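Local coordinates for protein AlyGC (Glaciecola chathamensis, PDB 5GKD) that cleaves alginate as a lyase of polysaccharide lyase family 6, probably breaking the bonds between its uronic acid units by beta-elimination, at residues 128-140 with 157-171. Numbering follows the deposited sequence.
Sequences VYGRHNRFDHNHL and ESSQQNHHRIDHNYF. With PO4 (phosphate ion), chain G.
With CG anti to the backbone N in both Arg134 (chi1 -173°) and Arg165, and both chains extended to NE, the two arginines run side by side and their guanidinium groups stack, centres 4.1 Å apart. Asp167 probably offsets the like charges: Arg134 grips it side-on, NE to OD1 at 2.9 Å and NH2 to OD2 at 3.0 Å, both on the syn side. The anti lone pair of the same OD2 takes ND1 of His168. Arg165 is also salt-bridged to Glu202, and Asp136 pairs with Arg105. Next along, CB of His168 sits over the centre of the His137 ring. These are successive coils of a right-handed parallel beta-helix, the pectate lyase-like fold of the family, with strands 134-136 and 165-167 in parallel register. Asn138 and Asn169 lie side by side where the strands break, their amide planes 9° apart; Asn138 OD1 accepts Val109 N, Asn169 ND2 reaches Phe135 O at 2.8 Å from above the carbonyl plane, and Asn169 OD1 takes Asn138 N. On the turn before the strands, His164 ND1 accepts Asn133 N in the ring plane, while Val128 CG1 covers one ring face at 3.4 Å from NE2. Arg131 reaches across to the residues ahead of His164, NE to Gln160 O at 2.8 Å and NH2 to Glu157 O at 2.7 Å. A leucine here would probably leave both carbonyls without these donors and residues 157-161 less firmly held.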
ATOM      1  N   VAL A 128      22.471  22.852   1.598  1.00 19.91           N
ATOM      2  CA  VAL A 128      23.287  24.051   1.776  1.00 17.74           C
ATOM      3  C   VAL A 128      22.720  25.170   0.914  1.00 17.67           C
ATOM      4  O   VAL A 128      22.460  24.971  -0.279  1.00 18.52           O
ATOM      5  CB  VAL A 128      24.762  23.784   1.426  1.00 16.82           C
ATOM      6  CG1 VAL A 128      25.650  24.883   2.017  1.00 14.70           C
ATOM      7  CG2 VAL A 128      25.198  22.449   1.960  1.00 18.27           C
ATOM      8  N   TYR A 129      22.528  26.342   1.509  1.00 17.45           N
ATOM      9  CA  TYR A 129      22.157  27.557   0.784  1.00 19.69           C
ATOM     10  C   TYR A 129      23.166  28.653   1.115  1.00 18.77           C
ATOM     11  O   TYR A 129      24.095  28.448   1.894  1.00 19.42           O
ATOM     12  CB  TYR A 129      20.740  28.028   1.134  1.00 17.98           C
ATOM     13  CG  TYR A 129      19.647  26.993   0.933  1.00 21.77           C
ATOM     14  CD1 TYR A 129      19.455  25.962   1.844  1.00 18.66           C
ATOM     15  CD2 TYR A 129      18.819  27.052  -0.169  1.00 19.94           C
ATOM     16  CE1 TYR A 129      18.461  25.023   1.649  1.00 23.57           C
ATOM     17  CE2 TYR A 129      17.832  26.122  -0.365  1.00 24.07           C
ATOM     18  CZ  TYR A 129      17.654  25.113   0.537  1.00 26.78           C
ATOM     19  OH  TYR A 129      16.659  24.192   0.324  1.00 33.88           O
ATOM     20  N   GLY A 130      22.972  29.839   0.536  1.00 18.28           N
ATOM     21  CA  GLY A 130      23.823  30.946   0.916  1.00 17.13           C
ATOM     22  C   GLY A 130      25.224  30.814   0.335  1.00 19.65           C
ATOM     23  O   GLY A 130      25.434  30.202  -0.716  1.00 19.32           O
ATOM     24  N   ARG A 131      26.200  31.396   1.039  1.00 21.27           N
ATOM     25  CA  ARG A 131      27.570  31.469   0.547  1.00 20.43           C
ATOM     26  C   ARG A 131      28.558  31.270   1.682  1.00 20.75           C
ATOM     27  O   ARG A 131      28.299  31.640   2.832  1.00 23.37           O
ATOM     28  CB  ARG A 131      27.860  32.820  -0.142  1.00 21.52           C
ATOM     29  CG  ARG A 131      27.139  33.028  -1.456  1.00 23.11           C
ATOM     30  CD  ARG A 131      27.563  34.326  -2.153  1.00 22.48           C
ATOM     31  NE  ARG A 131      26.864  34.477  -3.428  1.00 21.37           N
ATOM     32  CZ  ARG A 131      26.794  35.607  -4.123  1.00 29.68           C
ATOM     33  NH1 ARG A 131      27.379  36.714  -3.678  1.00 31.80           N
ATOM     34  NH2 ARG A 131      26.120  35.639  -5.257  1.00 27.08           N
ATOM     35  N   HIS A 132      29.710  30.707   1.336  1.00 20.11           N
ATOM     36  CA  HIS A 132      30.847  30.574   2.254  1.00 22.01           C
ATOM     37  C   HIS A 132      30.506  29.758   3.498  1.00 22.37           C
ATOM     38  O   HIS A 132      31.002  30.025   4.585  1.00 22.34           O
ATOM     39  CB  HIS A 132      31.389  31.943   2.643  1.00 22.52           C
ATOM     40  CG  HIS A 132      31.859  32.740   1.470  1.00 26.50           C
ATOM     41  ND1 HIS A 132      32.993  32.409   0.760  1.00 25.10           N
ATOM     42  CD2 HIS A 132      31.331  33.828   0.856  1.00 23.42           C
ATOM     43  CE1 HIS A 132      33.153  33.273  -0.226  1.00 25.27           C
ATOM     44  NE2 HIS A 132      32.150  34.132  -0.198  1.00 25.04           N
ATOM     45  N   ASN A 133      29.688  28.733   3.334  1.00 20.93           N
ATOM     46  CA  ASN A 133      29.448  27.794   4.413  1.00 20.23           C
ATOM     47  C   ASN A 133      30.434  26.630   4.362  1.00 21.67           C
ATOM     48  O   ASN A 133      31.113  26.391   3.360  1.00 21.47           O
ATOM     49  CB  ASN A 133      28.005  27.301   4.354  1.00 17.29           C
ATOM     50  CG  ASN A 133      27.030  28.411   4.678  1.00 20.14           C
ATOM     51  OD1 ASN A 133      27.321  29.242   5.534  1.00 18.94           O
ATOM     52  ND2 ASN A 133      25.890  28.451   3.989  1.00 18.12           N
ATOM     53  N   ARG A 134      30.494  25.890   5.465  1.00 19.40           N
ATOM     54  CA  ARG A 134      31.361  24.729   5.569  1.00 19.16           C
ATOM     55  C   ARG A 134      30.617  23.588   6.248  1.00 20.10           C
ATOM     56  O   ARG A 134      29.942  23.788   7.264  1.00 19.84           O
ATOM     57  CB  ARG A 134      32.641  25.055   6.347  1.00 19.32           C
ATOM     58  CG  ARG A 134      33.645  23.912   6.343  1.00 22.20           C
ATOM     59  CD  ARG A 134      34.962  24.301   6.999  1.00 21.44           C
ATOM     60  NE  ARG A 134      35.816  23.146   7.156  1.00 20.73           N
ATOM     61  CZ  ARG A 134      36.872  23.097   7.952  1.00 23.33           C
ATOM     62  NH1 ARG A 134      37.208  24.163   8.662  1.00 23.52           N
ATOM     63  NH2 ARG A 134      37.589  21.985   8.037  1.00 22.49           N
ATOM     64  N   PHE A 135      30.741  22.396   5.681  1.00 18.96           N
ATOM     65  CA  PHE A 135      30.182  21.178   6.258  1.00 19.47           C
ATOM     66  C   PHE A 135      31.315  20.151   6.335  1.00 18.13           C
ATOM     67  O   PHE A 135      31.685  19.546   5.318  1.00 18.37           O
ATOM     68  CB  PHE A 135      29.004  20.694   5.416  1.00 16.78           C
ATOM     69  CG  PHE A 135      28.297  19.504   5.979  1.00 17.41           C
ATOM     70  CD1 PHE A 135      27.242  19.661   6.872  1.00 17.38           C
ATOM     71  CD2 PHE A 135      28.652  18.224   5.582  1.00 19.03           C
ATOM     72  CE1 PHE A 135      26.579  18.557   7.390  1.00 16.77           C
ATOM     73  CE2 PHE A 135      27.983  17.125   6.078  1.00 18.03           C
ATOM     74  CZ  PHE A 135      26.949  17.290   6.980  1.00 16.50           C
ATOM     75  N   ASP A 136      31.864  19.951   7.539  1.00 17.98           N
ATOM     76  CA  ASP A 136      33.105  19.204   7.704  1.00 19.23           C
ATOM     77  C   ASP A 136      33.080  18.298   8.930  1.00 20.60           C
ATOM     78  O   ASP A 136      32.398  18.574   9.918  1.00 19.20           O
ATOM     79  CB  ASP A 136      34.300  20.154   7.821  1.00 16.74           C
ATOM     80  CG  ASP A 136      34.274  20.931   9.119  1.00 20.60           C
ATOM     81  OD1 ASP A 136      33.591  21.961   9.157  1.00 22.43           O
ATOM     82  OD2 ASP A 136      34.905  20.501  10.110  1.00 22.66           O
ATOM     83  N   HIS A 137      33.869  17.214   8.856  1.00 20.28           N
ATOM     84  CA  HIS A 137      34.030  16.258   9.953  1.00 16.06           C
ATOM     85  C   HIS A 137      32.678  15.761  10.465  1.00 20.73           C
ATOM     86  O   HIS A 137      32.483  15.538  11.658  1.00 18.36           O
ATOM     87  CB  HIS A 137      34.876  16.848  11.095  1.00 18.05           C
ATOM     88  CG  HIS A 137      36.299  17.147  10.701  1.00 22.74           C
ATOM     89  ND1 HIS A 137      36.685  18.352  10.141  1.00 21.13           N
ATOM     90  CD2 HIS A 137      37.421  16.386  10.761  1.00 18.81           C
ATOM     91  CE1 HIS A 137      37.981  18.322   9.881  1.00 17.61           C
ATOM     92  NE2 HIS A 137      38.451  17.143  10.246  1.00 24.26           N
ATOM     93  N   ASN A 138      31.737  15.557   9.551  1.00 20.95           N
ATOM     94  CA  ASN A 138      30.439  15.003   9.903  1.00 20.61           C
ATOM     95  C   ASN A 138      30.367  13.520   9.524  1.00 19.66           C
ATOM     96  O   ASN A 138      31.264  12.964   8.877  1.00 16.57           O
ATOM     97  CB  ASN A 138      29.322  15.820   9.243  1.00 15.85           C
ATOM     98  CG  ASN A 138      29.329  17.256   9.697  1.00 19.89           C
ATOM     99  OD1 ASN A 138      29.141  17.543  10.884  1.00 20.86           O
ATOM    100  ND2 ASN A 138      29.561  18.174   8.766  1.00 18.57           N
ATOM    101  N   HIS A 139      29.281  12.877   9.952  1.00 16.43           N
ATOM    102  CA  HIS A 139      29.150  11.419   9.880  1.00 15.89           C
ATOM    103  C   HIS A 139      27.697  11.107   9.522  1.00 20.90           C
ATOM    104  O   HIS A 139      26.813  11.186  10.385  1.00 19.01           O
ATOM    105  CB  HIS A 139      29.576  10.811  11.213  1.00 18.40           C
ATOM    106  CG  HIS A 139      29.407   9.328  11.329  1.00 18.02           C
ATOM    107  ND1 HIS A 139      30.389   8.518  11.861  1.00 18.40           N
ATOM    108  CD2 HIS A 139      28.356   8.516  11.061  1.00 15.44           C
ATOM    109  CE1 HIS A 139      29.965   7.267  11.880  1.00 18.84           C
ATOM    110  NE2 HIS A 139      28.729   7.240  11.409  1.00 18.82           N
ATOM    111  N   LEU A 140      27.455  10.765   8.252  1.00 18.88           N
ATOM    112  CA  LEU A 140      26.121  10.499   7.728  1.00 17.69           C
ATOM    113  C   LEU A 140      26.046   9.061   7.240  1.00 18.96           C
ATOM    114  O   LEU A 140      26.696   8.706   6.251  1.00 19.73           O
ATOM    115  CB  LEU A 140      25.776  11.444   6.582  1.00 16.26           C
ATOM    116  CG  LEU A 140      26.095  12.903   6.873  1.00 17.41           C
ATOM    117  CD1 LEU A 140      25.749  13.774   5.681  1.00 21.84           C
ATOM    118  CD2 LEU A 140      25.315  13.328   8.111  1.00 17.93           C
ATOM    119  N   GLU A 157      20.573  33.653  -6.928  1.00 24.57           N
ATOM    120  CA  GLU A 157      21.924  34.185  -7.003  1.00 24.87           C
ATOM    121  C   GLU A 157      22.577  34.288  -5.629  1.00 26.47           C
ATOM    122  O   GLU A 157      23.803  34.206  -5.526  1.00 24.01           O
ATOM    123  CB  GLU A 157      21.886  35.557  -7.678  1.00 25.71           C
ATOM    124  CG  GLU A 157      23.247  36.101  -8.014  1.00 36.72           C
ATOM    125  CD  GLU A 157      23.176  37.415  -8.764  1.00 50.90           C
ATOM    126  OE1 GLU A 157      24.175  38.164  -8.727  1.00 58.30           O
ATOM    127  OE2 GLU A 157      22.126  37.704  -9.380  1.00 49.28           O
ATOM    128  N   SER A 158      21.784  34.468  -4.565  1.00 24.41           N
ATOM    129  CA  SER A 158      22.336  34.523  -3.212  1.00 24.44           C
ATOM    130  C   SER A 158      22.950  33.201  -2.773  1.00 23.11           C
ATOM    131  O   SER A 158      23.746  33.189  -1.835  1.00 22.54           O
ATOM    132  CB  SER A 158      21.255  34.924  -2.206  1.00 24.92           C
ATOM    133  OG  SER A 158      20.678  36.158  -2.561  1.00 37.26           O
ATOM    134  N   SER A 159      22.573  32.096  -3.409  1.00 21.70           N
ATOM    135  CA  SER A 159      23.129  30.781  -3.120  1.00 23.08           C
ATOM    136  C   SER A 159      24.108  30.301  -4.192  1.00 23.61           C
ATOM    137  O   SER A 159      24.754  29.268  -4.005  1.00 19.49           O
ATOM    138  CB  SER A 159      21.991  29.763  -2.959  1.00 18.85           C
ATOM    139  OG  SER A 159      21.263  29.997  -1.767  1.00 22.26           O
ATOM    140  N   GLN A 160      24.228  31.023  -5.302  1.00 21.96           N
ATOM    141  CA  GLN A 160      25.208  30.719  -6.328  1.00 21.24           C
ATOM    142  C   GLN A 160      26.547  31.347  -5.951  1.00 20.56           C
ATOM    143  O   GLN A 160      26.646  32.105  -4.992  1.00 25.79           O
ATOM    144  CB  GLN A 160      24.705  31.214  -7.684  1.00 21.10           C
ATOM    145  CG  GLN A 160      23.420  30.522  -8.110  1.00 20.89           C
ATOM    146  CD  GLN A 160      22.654  31.328  -9.143  1.00 21.27           C
ATOM    147  OE1 GLN A 160      23.172  32.292  -9.687  1.00 25.91           O
ATOM    148  NE2 GLN A 160      21.419  30.948  -9.395  1.00 17.84           N
ATOM    149  N   GLN A 161      27.588  30.999  -6.699  1.00 22.27           N
ATOM    150  CA  GLN A 161      28.950  31.484  -6.440  1.00 23.98           C
ATOM    151  C   GLN A 161      29.282  31.404  -4.951  1.00 22.12           C
ATOM    152  O   GLN A 161      29.694  32.379  -4.318  1.00 21.27           O
ATOM    153  CB  GLN A 161      29.127  32.908  -6.967  1.00 24.79           C
ATOM    154  CG  GLN A 161      28.742  33.055  -8.415  1.00 24.02           C
ATOM    155  CD  GLN A 161      28.966  34.444  -8.943  1.00 31.59           C
ATOM    156  OE1 GLN A 161      30.087  34.942  -8.931  1.00 36.77           O
ATOM    157  NE2 GLN A 161      27.894  35.087  -9.409  1.00 30.40           N
ATOM    158  N   ASN A 162      29.076  30.219  -4.385  1.00 22.75           N
ATOM    159  CA  ASN A 162      29.058  30.089  -2.935  1.00 20.50           C
ATOM    160  C   ASN A 162      30.429  29.835  -2.332  1.00 21.37           C
ATOM    161  O   ASN A 162      30.670  30.239  -1.197  1.00 18.46           O
ATOM    162  CB  ASN A 162      28.099  28.967  -2.516  1.00 19.40           C
ATOM    163  CG  ASN A 162      28.263  27.690  -3.362  1.00 20.79           C
ATOM    164  OD1 ASN A 162      29.270  26.985  -3.250  1.00 17.79           O
ATOM    165  ND2 ASN A 162      27.268  27.397  -4.203  1.00 15.58           N
ATOM    166  N   HIS A 163      31.320  29.152  -3.043  1.00 21.43           N
ATOM    167  CA  HIS A 163      32.595  28.712  -2.472  1.00 22.97           C
ATOM    168  C   HIS A 163      32.397  27.871  -1.217  1.00 22.04           C
ATOM    169  O   HIS A 163      33.246  27.873  -0.323  1.00 26.68           O
ATOM    170  CB  HIS A 163      33.523  29.904  -2.177  1.00 26.21           C
ATOM    171  CG  HIS A 163      33.913  30.659  -3.402  1.00 23.08           C
ATOM    172  ND1 HIS A 163      34.930  30.249  -4.234  1.00 25.20           N
ATOM    173  CD2 HIS A 163      33.377  31.759  -3.975  1.00 24.75           C
ATOM    174  CE1 HIS A 163      35.026  31.086  -5.251  1.00 22.40           C
ATOM    175  NE2 HIS A 163      34.096  32.010  -5.116  1.00 21.72           N
ATOM    176  N   HIS A 164      31.282  27.147  -1.141  1.00 20.47           N
ATOM    177  CA  HIS A 164      31.059  26.244  -0.021  1.00 19.11           C
ATOM    178  C   HIS A 164      32.176  25.212   0.036  1.00 21.64           C
ATOM    179  O   HIS A 164      32.730  24.814  -0.989  1.00 23.93           O
ATOM    180  CB  HIS A 164      29.708  25.525  -0.152  1.00 20.97           C
ATOM    181  CG  HIS A 164      28.512  26.410   0.031  1.00 19.20           C
ATOM    182  ND1 HIS A 164      28.464  27.427   0.954  1.00 19.05           N
ATOM    183  CD2 HIS A 164      27.307  26.413  -0.592  1.00 19.45           C
ATOM    184  CE1 HIS A 164      27.282  28.018   0.900  1.00 17.72           C
ATOM    185  NE2 HIS A 164      26.568  27.432  -0.045  1.00 19.43           N
ATOM    186  N   ARG A 165      32.510  24.784   1.246  1.00 22.49           N
ATOM    187  CA  ARG A 165      33.552  23.791   1.468  1.00 19.38           C
ATOM    188  C   ARG A 165      32.963  22.567   2.168  1.00 20.26           C
ATOM    189  O   ARG A 165      32.380  22.683   3.254  1.00 18.44           O
ATOM    190  CB  ARG A 165      34.697  24.388   2.282  1.00 19.20           C
ATOM    191  CG  ARG A 165      35.817  23.400   2.520  1.00 23.80           C
ATOM    192  CD  ARG A 165      36.992  23.981   3.313  1.00 25.32           C
ATOM    193  NE  ARG A 165      37.991  22.941   3.524  1.00 28.74           N
ATOM    194  CZ  ARG A 165      38.931  22.963   4.460  1.00 26.74           C
ATOM    195  NH1 ARG A 165      39.023  23.986   5.302  1.00 25.15           N
ATOM    196  NH2 ARG A 165      39.771  21.946   4.550  1.00 27.69           N
ATOM    197  N   ILE A 166      33.117  21.399   1.547  1.00 17.08           N
ATOM    198  CA  ILE A 166      32.586  20.140   2.061  1.00 18.88           C
ATOM    199  C   ILE A 166      33.757  19.179   2.203  1.00 17.07           C
ATOM    200  O   ILE A 166      34.261  18.657   1.204  1.00 19.95           O
ATOM    201  CB  ILE A 166      31.493  19.573   1.145  1.00 17.45           C
ATOM    202  CG1 ILE A 166      30.369  20.605   0.980  1.00 18.59           C
ATOM    203  CG2 ILE A 166      31.007  18.211   1.663  1.00 16.76           C
ATOM    204  CD1 ILE A 166      29.407  20.328  -0.158  1.00 16.89           C
ATOM    205  N   ASP A 167      34.215  18.957   3.435  1.00 18.96           N
ATOM    206  CA  ASP A 167      35.510  18.318   3.599  1.00 18.84           C
ATOM    207  C   ASP A 167      35.526  17.411   4.813  1.00 19.92           C
ATOM    208  O   ASP A 167      34.828  17.651   5.797  1.00 18.36           O
ATOM    209  CB  ASP A 167      36.638  19.355   3.715  1.00 21.50           C
ATOM    210  CG  ASP A 167      36.553  20.179   4.984  1.00 21.01           C
ATOM    211  OD1 ASP A 167      35.814  21.170   4.984  1.00 22.17           O
ATOM    212  OD2 ASP A 167      37.223  19.842   5.982  1.00 22.14           O
ATOM    213  N   HIS A 168      36.346  16.361   4.724  1.00 18.59           N
ATOM    214  CA  HIS A 168      36.621  15.461   5.842  1.00 18.15           C
ATOM    215  C   HIS A 168      35.363  14.824   6.411  1.00 18.08           C
ATOM    216  O   HIS A 168      35.308  14.514   7.597  1.00 20.10           O
ATOM    217  CB  HIS A 168      37.375  16.190   6.957  1.00 21.63           C
ATOM    218  CG  HIS A 168      38.736  16.651   6.558  1.00 19.37           C
ATOM    219  ND1 HIS A 168      38.983  17.924   6.092  1.00 24.75           N
ATOM    220  CD2 HIS A 168      39.922  16.001   6.533  1.00 20.42           C
ATOM    221  CE1 HIS A 168      40.267  18.041   5.814  1.00 22.07           C
ATOM    222  NE2 HIS A 168      40.856  16.887   6.069  1.00 22.78           N
ATOM    223  N   ASN A 169      34.340  14.624   5.596  1.00 18.21           N
ATOM    224  CA  ASN A 169      33.129  13.974   6.064  1.00 16.19           C
ATOM    225  C   ASN A 169      33.212  12.473   5.827  1.00 21.97           C
ATOM    226  O   ASN A 169      33.866  12.002   4.886  1.00 20.63           O
ATOM    227  CB  ASN A 169      31.905  14.542   5.362  1.00 16.63           C
ATOM    228  CG  ASN A 169      31.693  16.005   5.685  1.00 18.26           C
ATOM    229  OD1 ASN A 169      31.380  16.347   6.820  1.00 18.65           O
ATOM    230  ND2 ASN A 169      31.867  16.874   4.693  1.00 14.59           N
ATOM    231  N   TYR A 170      32.580  11.718   6.715  1.00 20.00           N
ATOM    232  CA  TYR A 170      32.381  10.288   6.518  1.00 16.46           C
ATOM    233  C   TYR A 170      30.990  10.102   5.947  1.00 16.44           C
ATOM    234  O   TYR A 170      29.991  10.278   6.651  1.00 18.06           O
ATOM    235  CB  TYR A 170      32.549   9.503   7.813  1.00 17.03           C
ATOM    236  CG  TYR A 170      32.263   8.005   7.681  1.00 17.72           C
ATOM    237  CD1 TYR A 170      33.035   7.195   6.852  1.00 16.12           C
ATOM    238  CD2 TYR A 170      31.240   7.411   8.410  1.00 14.17           C
ATOM    239  CE1 TYR A 170      32.784   5.833   6.740  1.00 17.32           C
ATOM    240  CE2 TYR A 170      30.980   6.065   8.312  1.00 16.61           C
ATOM    241  CZ  TYR A 170      31.744   5.277   7.468  1.00 18.94           C
ATOM    242  OH  TYR A 170      31.468   3.936   7.375  1.00 18.98           O
ATOM    243  N   PHE A 171      30.927   9.782   4.663  1.00 17.11           N
ATOM    244  CA  PHE A 171      29.685   9.346   4.044  1.00 15.93           C
ATOM    245  C   PHE A 171      29.673   7.829   4.141  1.00 19.77           C
ATOM    246  O   PHE A 171      30.263   7.129   3.307  1.00 17.98           O
ATOM    247  CB  PHE A 171      29.577   9.846   2.609  1.00 15.32           C
ATOM    248  CG  PHE A 171      29.477  11.353   2.493  1.00 15.22           C
ATOM    249  CD1 PHE A 171      28.301  12.009   2.800  1.00 18.87           C
ATOM    250  CD2 PHE A 171      30.556  12.108   2.066  1.00 16.60           C
ATOM    251  CE1 PHE A 171      28.203  13.399   2.695  1.00 17.21           C
ATOM    252  CE2 PHE A 171      30.456  13.502   1.961  1.00 19.26           C
ATOM    253  CZ  PHE A 171      29.283  14.137   2.278  1.00 15.90           C
TER
HETATM  254  P   PO4 G 803      13.489  24.139  -1.827  1.00 45.79           P
HETATM  255  O1  PO4 G 803      14.882  24.727  -1.836  1.00 36.93           O
HETATM  256  O2  PO4 G 803      12.528  24.973  -1.003  1.00 33.96           O
HETATM  257  O3  PO4 G 803      13.585  22.740  -1.268  1.00 40.38           O
HETATM  258  O4  PO4 G 803      12.947  24.088  -3.236  1.00 47.84           O
HETATM  259  O   HOH W   1      26.159  38.306  -7.215  1.00 48.88           O
HETATM  260  O   HOH W   2      34.458  30.336   1.629  1.00 38.37           O
HETATM  261  O   HOH W   3      33.229  28.099   2.674  1.00 30.24           O